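PDB 1Q8C: uncharacterized protein MG027 from Mycoplasma genitalium, which is of unknown function but shares the all-helical fold of NusB proteins, which bind RNA in transcription antitermination. Local coordinates for residues A[20-25]-A[103-108]; A[57-62]-A[114-119]; A[38-43]-A[63-68]. All coordinates share one frame; numbering follows the deposited sequence.

Contact 1: residues A[20-25]-A[103-108]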
loop_
_atom_site.group_PDB
_atom_site.type_symbol
_atom_site.label_atom_id
_atom_site.label_comp_id
_atom_site.label_asym_id
_atom_site.label_seq_id
_atom_site.Cartn_x
_atom_site.Cartn_y
_atom_site.Cartn_z
ATOM N N ALA A 20 0.266 1.559 10.042
ATOM C CA ALA A 20 0.627 2.971 10.138
ATOM C C ALA A 20 0.920 3.620 8.774
ATOM O O ALA A 20 0.571 4.770 8.547
ATOM C CB ALA A 20 1.821 3.160 11.102
ATOM N N VAL A 21 1.543 2.892 7.859
ATOM C CA VAL A 21 1.817 3.418 6.527
ATOM C C VAL A 21 0.510 3.511 5.732
ATOM O O VAL A 21 0.205 4.530 5.098
ATOM C CB VAL A 21 2.855 2.542 5.838
ATOM C CG1 VAL A 21 3.177 3.072 4.467
ATOM C CG2 VAL A 21 4.142 2.502 6.698
ATOM N N VAL A 22 -0.290 2.454 5.796
ATOM C CA VAL A 22 -1.577 2.423 5.112
ATOM C C VAL A 22 -2.467 3.611 5.504
ATOM O O VAL A 22 -3.050 4.294 4.652
ATOM C CB VAL A 22 -2.313 1.113 5.422
ATOM C CG1 VAL A 22 -3.784 1.199 4.991
ATOM C CG2 VAL A 22 -1.630 -0.062 4.714
ATOM N N GLU A 23 -2.584 3.858 6.797
ATOM C CA GLU A 23 -3.429 4.943 7.282
ATOM C C GLU A 23 -2.893 6.278 6.776
ATOM O O GLU A 23 -3.657 7.147 6.382
ATOM C CB GLU A 23 -3.531 4.944 8.812
ATOM C CG GLU A 23 -4.944 4.828 9.369
ATOM C CD GLU A 23 -6.036 5.434 8.487
ATOM O OE1 GLU A 23 -6.497 6.563 8.805
ATOM O OE2 GLU A 23 -6.459 4.772 7.486
ATOM N N PHE A 24 -1.570 6.406 6.763
ATOM C CA PHE A 24 -0.914 7.613 6.258
ATOM C C PHE A 24 -1.239 7.865 4.772
ATOM O O PHE A 24 -1.705 8.943 4.392
ATOM C CB PHE A 24 0.592 7.474 6.459
ATOM C CG PHE A 24 1.379 8.597 5.892
ATOM C CD1 PHE A 24 1.324 9.857 6.450
ATOM C CD2 PHE A 24 2.205 8.384 4.793
ATOM C CE1 PHE A 24 2.072 10.909 5.895
ATOM C CE2 PHE A 24 2.948 9.396 4.252
ATOM C CZ PHE A 24 2.877 10.670 4.802
ATOM N N ILE A 25 -0.987 6.847 3.949
ATOM C CA ILE A 25 -1.215 6.908 2.516
ATOM C C ILE A 25 -2.690 7.285 2.317
ATOM O O ILE A 25 -2.995 8.228 1.598
ATOM C CB ILE A 25 -0.898 5.545 1.846
ATOM C CG1 ILE A 25 0.603 5.240 1.877
ATOM C CG2 ILE A 25 -1.385 5.556 0.411
ATOM C CD1 ILE A 25 0.957 3.813 1.492
ATOM N N THR A 103 -7.286 0.863 -1.987
ATOM C CA THR A 103 -6.203 1.413 -2.800
ATOM C C THR A 103 -4.968 1.678 -1.918
ATOM O O THR A 103 -3.865 1.341 -2.295
ATOM C CB THR A 103 -6.633 2.723 -3.539
ATOM O OG1 THR A 103 -7.725 2.468 -4.433
ATOM C CG2 THR A 103 -5.532 3.215 -4.465
ATOM N N ALA A 104 -5.163 2.258 -0.735
ATOM C CA ALA A 104 -4.045 2.611 0.149
ATOM C C ALA A 104 -3.304 1.356 0.598
ATOM O O ALA A 104 -2.080 1.355 0.729
ATOM C CB ALA A 104 -4.557 3.408 1.365
ATOM N N VAL A 105 -4.070 0.290 0.837
ATOM C CA VAL A 105 -3.508 -1.015 1.156
ATOM C C VAL A 105 -2.685 -1.566 -0.023
ATOM O O VAL A 105 -1.590 -2.083 0.178
ATOM C CB VAL A 105 -4.597 -2.042 1.502
ATOM C CG1 VAL A 105 -3.988 -3.458 1.568
ATOM C CG2 VAL A 105 -5.297 -1.673 2.801
ATOM N N VAL A 106 -3.203 -1.457 -1.244
ATOM C CA VAL A 106 -2.478 -1.950 -2.417
ATOM C C VAL A 106 -1.212 -1.094 -2.679
ATOM O O VAL A 106 -0.163 -1.626 -2.984
ATOM C CB VAL A 106 -3.350 -1.982 -3.690
ATOM C CG1 VAL A 106 -2.485 -2.307 -4.913
ATOM C CG2 VAL A 106 -4.466 -3.029 -3.569
ATOM N N LEU A 107 -1.309 0.219 -2.574
ATOM C CA LEU A 107 -0.125 1.062 -2.777
ATOM C C LEU A 107 0.957 0.805 -1.739
ATOM O O LEU A 107 2.136 0.997 -2.020
ATOM C CB LEU A 107 -0.508 2.535 -2.750
ATOM C CG LEU A 107 -1.289 2.949 -3.990
ATOM C CD1 LEU A 107 -2.016 4.247 -3.732
ATOM C CD2 LEU A 107 -0.351 3.066 -5.169
ATOM N N CYS A 108 0.574 0.370 -0.543
ATOM C CA CYS A 108 1.568 0.110 0.499
ATOM C C CYS A 108 2.377 -1.123 0.128
ATOM O O CYS A 108 3.590 -1.136 0.278
ATOM C CB CYS A 108 0.910 -0.025 1.882
ATOM S SG CYS A 108 2.043 -0.423 3.271
#

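Contact 2: residues A[57-62]-A[114-119]. With NA (sodium ion), chain K.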
loop_
_atom_site.group_PDB
_atom_site.type_symbol
_atom_site.label_atom_id
_atom_site.label_comp_id
_atom_site.label_asym_id
_atom_site.label_seq_id
_atom_site.Cartn_x
_atom_site.Cartn_y
_atom_site.Cartn_z
ATOM N N GLN A 57 9.747 1.834 7.964
ATOM C CA GLN A 57 8.505 2.454 7.494
ATOM C C GLN A 57 8.767 3.683 6.583
ATOM O O GLN A 57 8.062 3.909 5.606
ATOM C CB GLN A 57 7.679 2.907 8.706
ATOM C CG GLN A 57 7.051 1.796 9.524
ATOM C CD GLN A 57 6.427 2.301 10.797
ATOM O OE1 GLN A 57 5.226 2.213 10.976
ATOM N NE2 GLN A 57 7.236 2.837 11.677
ATOM N N LYS A 58 9.765 4.477 6.952
ATOM C CA LYS A 58 10.174 5.666 6.207
ATOM C C LYS A 58 10.705 5.309 4.830
ATOM O O LYS A 58 10.611 6.117 3.897
ATOM C CB LYS A 58 11.272 6.428 6.990
ATOM C CG LYS A 58 10.730 7.260 8.178
ATOM C CD LYS A 58 11.849 7.645 9.186
ATOM C CE LYS A 58 11.277 8.301 10.441
ATOM N NZ LYS A 58 12.317 8.863 11.390
ATOM N N LEU A 59 11.256 4.107 4.691
ATOM C CA LEU A 59 11.762 3.685 3.376
ATOM C C LEU A 59 10.583 3.293 2.473
ATOM O O LEU A 59 10.636 3.518 1.273
ATOM C CB LEU A 59 12.751 2.529 3.499
ATOM C CG LEU A 59 14.184 2.492 2.919
ATOM C CD1 LEU A 59 14.352 1.255 2.018
ATOM C CD2 LEU A 59 14.677 3.792 2.218
ATOM N N ILE A 60 9.527 2.727 3.049
ATOM C CA ILE A 60 8.301 2.402 2.295
ATOM C C ILE A 60 7.651 3.694 1.780
ATOM O O ILE A 60 7.248 3.780 0.627
ATOM C CB ILE A 60 7.280 1.591 3.185
ATOM C CG1 ILE A 60 7.858 0.221 3.529
ATOM C CG2 ILE A 60 5.905 1.408 2.469
ATOM C CD1 ILE A 60 7.086 -0.578 4.597
ATOM N N VAL A 61 7.544 4.688 2.652
ATOM C CA VAL A 61 6.906 5.955 2.320
ATOM C C VAL A 61 7.711 6.737 1.283
ATOM O O VAL A 61 7.166 7.497 0.490
ATOM C CB VAL A 61 6.712 6.789 3.593
ATOM C CG1 VAL A 61 6.376 8.270 3.262
ATOM C CG2 VAL A 61 5.638 6.126 4.451
ATOM N N LYS A 62 9.012 6.532 1.295
ATOM C CA LYS A 62 9.903 7.140 0.342
ATOM C C LYS A 62 9.672 6.519 -1.054
ATOM O O LYS A 62 9.588 7.242 -2.041
ATOM C CB LYS A 62 11.366 6.999 0.821
ATOM C CG LYS A 62 12.455 7.359 -0.219
ATOM C CD LYS A 62 13.798 7.773 0.428
ATOM C CE LYS A 62 14.637 8.690 -0.488
ATOM N NZ LYS A 62 15.455 7.981 -1.518
ATOM N N LYS A 114 8.935 -2.593 -3.425
ATOM C CA LYS A 114 9.936 -1.721 -4.031
ATOM C C LYS A 114 11.059 -1.378 -3.042
ATOM O O LYS A 114 12.226 -1.447 -3.374
ATOM C CB LYS A 114 9.261 -0.423 -4.521
ATOM C CG LYS A 114 10.213 0.611 -5.133
ATOM C CD LYS A 114 10.712 0.158 -6.484
ATOM C CE LYS A 114 10.682 1.276 -7.504
ATOM N NZ LYS A 114 9.380 1.352 -8.263
ATOM N N ALA A 115 10.707 -1.011 -1.816
ATOM C CA ALA A 115 11.712 -0.560 -0.842
ATOM C C ALA A 115 12.505 -1.717 -0.214
ATOM O O ALA A 115 13.723 -1.657 -0.041
ATOM C CB ALA A 115 11.026 0.235 0.239
ATOM N N HIS A 116 11.788 -2.778 0.125
ATOM C CA HIS A 116 12.330 -3.859 0.931
ATOM C C HIS A 116 12.375 -5.218 0.235
ATOM O O HIS A 116 12.959 -6.149 0.759
ATOM C CB HIS A 116 11.517 -3.957 2.199
ATOM C CG HIS A 116 11.612 -2.738 3.052
ATOM N ND1 HIS A 116 12.815 -2.268 3.541
ATOM C CD2 HIS A 116 10.663 -1.883 3.503
ATOM C CE1 HIS A 116 12.597 -1.194 4.276
ATOM N NE2 HIS A 116 11.299 -0.944 4.278
ATOM N N ASN A 117 11.755 -5.323 -0.934
ATOM C CA ASN A 117 11.796 -6.554 -1.725
ATOM C C ASN A 117 11.120 -7.715 -0.985
ATOM O O ASN A 117 11.503 -8.859 -1.138
ATOM C CB ASN A 117 13.240 -6.898 -2.125
ATOM C CG ASN A 117 13.842 -5.870 -3.072
ATOM O OD1 ASN A 117 14.848 -5.225 -2.761
ATOM N ND2 ASN A 117 13.231 -5.719 -4.243
ATOM N N THR A 118 10.113 -7.390 -0.180
ATOM C CA THR A 118 9.374 -8.391 0.558
ATOM C C THR A 118 8.773 -9.376 -0.439
ATOM O O THR A 118 8.348 -8.950 -1.497
ATOM C CB THR A 118 8.248 -7.714 1.335
ATOM O OG1 THR A 118 8.802 -6.758 2.237
ATOM C CG2 THR A 118 7.539 -8.715 2.218
ATOM N N ASP A 119 8.715 -10.672 -0.118
ATOM C CA ASP A 119 8.184 -11.634 -1.083
ATOM C C ASP A 119 6.666 -11.545 -1.211
ATOM O O ASP A 119 5.966 -11.136 -0.295
ATOM C CB ASP A 119 8.604 -13.074 -0.758
ATOM C CG ASP A 119 8.617 -13.994 -2.004
ATOM O OD1 ASP A 119 8.220 -13.551 -3.116
ATOM O OD2 ASP A 119 9.014 -15.180 -1.958
HETATM NA NA NA K . 10.224 8.839 4.130
HETATM O O HOH W 1 9.832 10.167 6.186
#

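Contact 3: residues A[38-43]-A[63-68]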
loop_
_atom_site.group_PDB
_atom_site.type_symbol
_atom_site.label_atom_id
_atom_site.label_comp_id
_atom_site.label_asym_id
_atom_site.label_seq_id
_atom_site.Cartn_x
_atom_site.Cartn_y
_atom_site.Cartn_z
ATOM N N VAL A 38 7.914 16.480 0.133
ATOM C CA VAL A 38 6.831 16.959 0.974
ATOM C C VAL A 38 6.122 15.796 1.698
ATOM O O VAL A 38 5.887 15.896 2.889
ATOM C CB VAL A 38 5.852 17.842 0.161
ATOM C CG1 VAL A 38 4.568 18.122 0.932
ATOM C CG2 VAL A 38 6.560 19.158 -0.223
ATOM N N ILE A 39 5.825 14.699 1.000
ATOM C CA ILE A 39 5.165 13.546 1.607
ATOM C C ILE A 39 6.062 12.913 2.672
ATOM O O ILE A 39 5.600 12.567 3.771
ATOM C CB ILE A 39 4.830 12.484 0.556
ATOM C CG1 ILE A 39 3.767 12.979 -0.432
ATOM C CG2 ILE A 39 4.274 11.254 1.251
ATOM C CD1 ILE A 39 3.792 12.219 -1.788
ATOM N N GLN A 40 7.338 12.740 2.313
ATOM C CA GLN A 40 8.369 12.269 3.231
ATOM C C GLN A 40 8.441 13.162 4.484
ATOM O O GLN A 40 8.498 12.632 5.571
ATOM C CB GLN A 40 9.735 12.175 2.526
ATOM C CG GLN A 40 9.769 11.169 1.338
ATOM C CD GLN A 40 11.051 11.234 0.504
ATOM O OE1 GLN A 40 12.143 11.355 1.056
ATOM N NE2 GLN A 40 10.916 11.149 -0.822
ATOM N N ALA A 41 8.431 14.495 4.352
ATOM C CA ALA A 41 8.396 15.390 5.532
ATOM C C ALA A 41 7.052 15.366 6.288
ATOM O O ALA A 41 7.044 15.510 7.518
ATOM C CB ALA A 41 8.757 16.804 5.165
ATOM N N ASP A 42 5.932 15.175 5.576
ATOM C CA ASP A 42 4.598 15.019 6.196
ATOM C C ASP A 42 4.583 13.756 7.091
ATOM O O ASP A 42 3.973 13.750 8.155
ATOM C CB ASP A 42 3.487 14.849 5.127
ATOM C CG ASP A 42 3.129 16.154 4.385
ATOM O OD1 ASP A 42 3.801 17.189 4.555
ATOM O OD2 ASP A 42 2.158 16.209 3.609
ATOM N N PHE A 43 5.240 12.697 6.623
ATOM C CA PHE A 43 5.391 11.449 7.378
ATOM C C PHE A 43 6.096 11.672 8.693
ATOM O O PHE A 43 5.711 11.082 9.677
ATOM C CB PHE A 43 6.162 10.374 6.598
ATOM C CG PHE A 43 5.960 8.948 7.131
ATOM C CD1 PHE A 43 4.681 8.458 7.401
ATOM C CD2 PHE A 43 7.047 8.103 7.312
ATOM C CE1 PHE A 43 4.496 7.154 7.850
ATOM C CE2 PHE A 43 6.874 6.794 7.757
ATOM C CZ PHE A 43 5.598 6.313 8.016
ATOM N N ALA A 63 9.577 5.199 -1.129
ATOM C CA ALA A 63 9.297 4.509 -2.383
ATOM C C ALA A 63 7.919 4.929 -2.919
ATOM O O ALA A 63 7.762 5.182 -4.121
ATOM C CB ALA A 63 9.369 3.016 -2.172
ATOM N N PHE A 64 6.937 5.011 -2.019
ATOM C CA PHE A 64 5.575 5.478 -2.332
ATOM C C PHE A 64 5.581 6.904 -2.925
ATOM O O PHE A 64 4.920 7.175 -3.927
ATOM C CB PHE A 64 4.721 5.479 -1.051
ATOM C CG PHE A 64 3.478 6.295 -1.154
ATOM C CD1 PHE A 64 2.360 5.806 -1.801
ATOM C CD2 PHE A 64 3.428 7.559 -0.624
ATOM C CE1 PHE A 64 1.229 6.579 -1.906
ATOM C CE2 PHE A 64 2.300 8.337 -0.730
ATOM C CZ PHE A 64 1.205 7.852 -1.360
ATOM N N SER A 65 6.317 7.808 -2.264
ATOM C CA SER A 65 6.367 9.220 -2.640
ATOM C C SER A 65 6.956 9.421 -4.031
ATOM O O SER A 65 6.579 10.340 -4.732
ATOM C CB SER A 65 7.165 10.039 -1.624
ATOM O OG SER A 65 8.563 9.800 -1.739
ATOM N N GLU A 66 7.861 8.544 -4.420
ATOM C CA GLU A 66 8.590 8.682 -5.655
ATOM C C GLU A 66 7.964 7.909 -6.826
ATOM O O GLU A 66 8.311 8.148 -7.987
ATOM C CB GLU A 66 10.037 8.261 -5.410
ATOM C CG GLU A 66 10.751 9.217 -4.432
ATOM C CD GLU A 66 12.154 8.765 -4.043
ATOM O OE1 GLU A 66 12.501 7.609 -4.388
ATOM O OE2 GLU A 66 12.906 9.568 -3.399
ATOM N N ASN A 67 7.002 7.039 -6.537
ATOM C CA ASN A 67 6.412 6.208 -7.578
ATOM C C ASN A 67 4.900 6.271 -7.643
ATOM O O ASN A 67 4.288 5.455 -8.307
ATOM C CB ASN A 67 6.869 4.766 -7.371
ATOM C CG ASN A 67 8.372 4.621 -7.488
ATOM O OD1 ASN A 67 8.914 4.566 -8.596
ATOM N ND2 ASN A 67 9.060 4.588 -6.343
ATOM N N ILE A 68 4.284 7.236 -6.973
ATOM C CA ILE A 68 2.831 7.199 -6.842
ATOM C C ILE A 68 2.104 7.274 -8.210
ATOM O O ILE A 68 1.134 6.550 -8.443
ATOM C CB ILE A 68 2.300 8.255 -5.814
ATOM C CG1 ILE A 68 0.759 8.302 -5.898
ATOM C CG2 ILE A 68 2.916 9.624 -6.061
ATOM C CD1 ILE A 68 0.069 8.499 -4.588
#

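Contact 1: residues A[20-25]-A[103-108]
V22 and A104 mark the nearest backbone approach, 5.5 Å between their CA atoms, where helix 14-28 and helix 100-116 pass each other with local axes 8.4 Å apart and N-to-C directions at 123°. The small side chain of A104 suits this point. A104 CB points toward the other helix and lies 3.7 Å from the carbonyl O of V22. The same methyl, A104 CB, also meets I25 CG2 at 3.9 Å.

I25 straddles one turn of the facing helix. I25 CG2 takes the A104 end, while I25 CD1, carried outward by an extended chi2 (168°), lies 3.9 Å from C108 CB. V22 divides its two methyls in a similar way. V22 CG2 packs on C108 CB at 3.8 Å, and V22 CG1 reaches V105 CG2 at 3.9 Å, the two valine side chains crossing obliquely. C108 therefore sits among three residues. C108 SG is anti to the backbone N (chi1 178°) and approaches V21 CG1 at 3.9 Å, with V22 CG2 only slightly farther off. L107 CD1 touches I25 CG2 more loosely.

Neighbouring helices close the surroundings. V105 also packs on helix 120-133, and I25 and L107 touch helix 55-81 through F64 and F71. The contact thus lies in the core of the NusB-like helical bundle.

All the contacting residues are buried. The cross-helix contacts are methyls, CB atoms and one thiol, with a carbonyl O touched by a methyl. No polar pair bonds the segments, so the fit depends on shape and on exclusion of water.

Contact 2: residues A[57-62]-A[114-119]
H116 meets L59 and I60 where the C-terminal part of helix 100-116 rests on helix 55-81, two helices of the NusB-like bundle. The nearest CA atoms are those of I60 and A115, 5.5 Å apart.

The H116 side chain leaves CB with CG anti to the carbonyl carbon (chi1 -63°), and the ring lies against helix 55-81. H116 CD2 lies 3.5 Å from I60 CG1, with I60 CD1 a little farther away in the ring plane. I60 therefore meets an edge of the imidazole, and the two side chains cross at about a right angle. H116 CE1 lies 3.8 Å from both L59 CB and L59 CD1. H116 ND1 is more distant from L59 CD1. The approach of L59 CD1 is oblique to the ring. At the tip, H116 NE2 is close to both I60 CG1 and L59 CB, but its polar partner is the carbonyl O of W56, to which it is hydrogen-bonded. The W56 ring also stacks on the imidazole. Bond and stack together should fix how the ring is turned.

A115 packs beside H116. A115 CB points toward helix 55-81 and touches the carbonyl O of L59 at 3.5 Å, as well as L59 CD1 at 3.9 Å. It also lies over one face of the imidazole, offset toward the rim. Just beyond, N117 has positive phi (64°) and is the first residue to leave the helical conformation. L59 is exposed and I60 buried, so the contact runs from the surface inward.

A sodium ion lies beside segment 57-62, bound by the carbonyl O of K58 at 2.8 Å and by a water at 2.5 Å.

Contact 3: residues A[38-43]-A[63-68]
S65 OG is held by two groups, Q40 NE2 of the other helix and the carbonyl O of K62 of its own. Q40 NE2 donates a hydrogen bond to S65 OG, 2.9 Å long with an N-H...O angle of 146°. The Q40 bond joins helix 36-45 to helix 55-81 in the NusB-like helical bundle; the K62 hydrogen bond stays within helix 55-81. The local axes run nearly antiparallel, at 151° and 9.4 Å apart, and the nearest CA atoms, of I39 and S65, are 6.2 Å apart.

S65 OG stands between its own backbone N and carbonyl carbon (chi1 74°). The Q40 chain is extended beyond CG, and S65 OG is tilted out of the amide plane. E66 OE2 lies 3.6 Å from Q40 NE2, a close approach but not a hydrogen bond, and the two side chains cross at about a right angle. K62 NZ makes a long, weak ion pair with the same E66 oxygen. The E66 side chain is about 3 Å from a second sodium ion, not the one on K58.

The apolar half lies inward. The CB of I39 is directed at helix 55-81, and the side chain also packs on F24 and L28 of helix 14-28. I39 CG2 meets the edge of the F64 ring at F64 CE2, 4.0 Å away. The other branch passes over the serine, ending with I39 CD1 4.0 Å from S65 CB.

The three contacts, with centres about 12 Å apart, touch one another; contact 1 is the most central. Contacts 2 and 3 share helix 55-81, and contacts 1 and 2 share helix 100-116. Contact 1 joins contact 2 through V21 CG1 and I60 CG2, 3.8 Å apart. It joins contact 3 through I25 CG2 and F64 CE1, at 3.6 Å. V61 CG2 and F43 CZ, also 3.6 Å apart, tie contact 2 to contact 3. K114 NZ and N67 OD1 form a weak hydrogen bond between these same two. The sodium on K58 lies between helices, with Q40 CB of contact 3 at 3.7 Å from it. No active site is known.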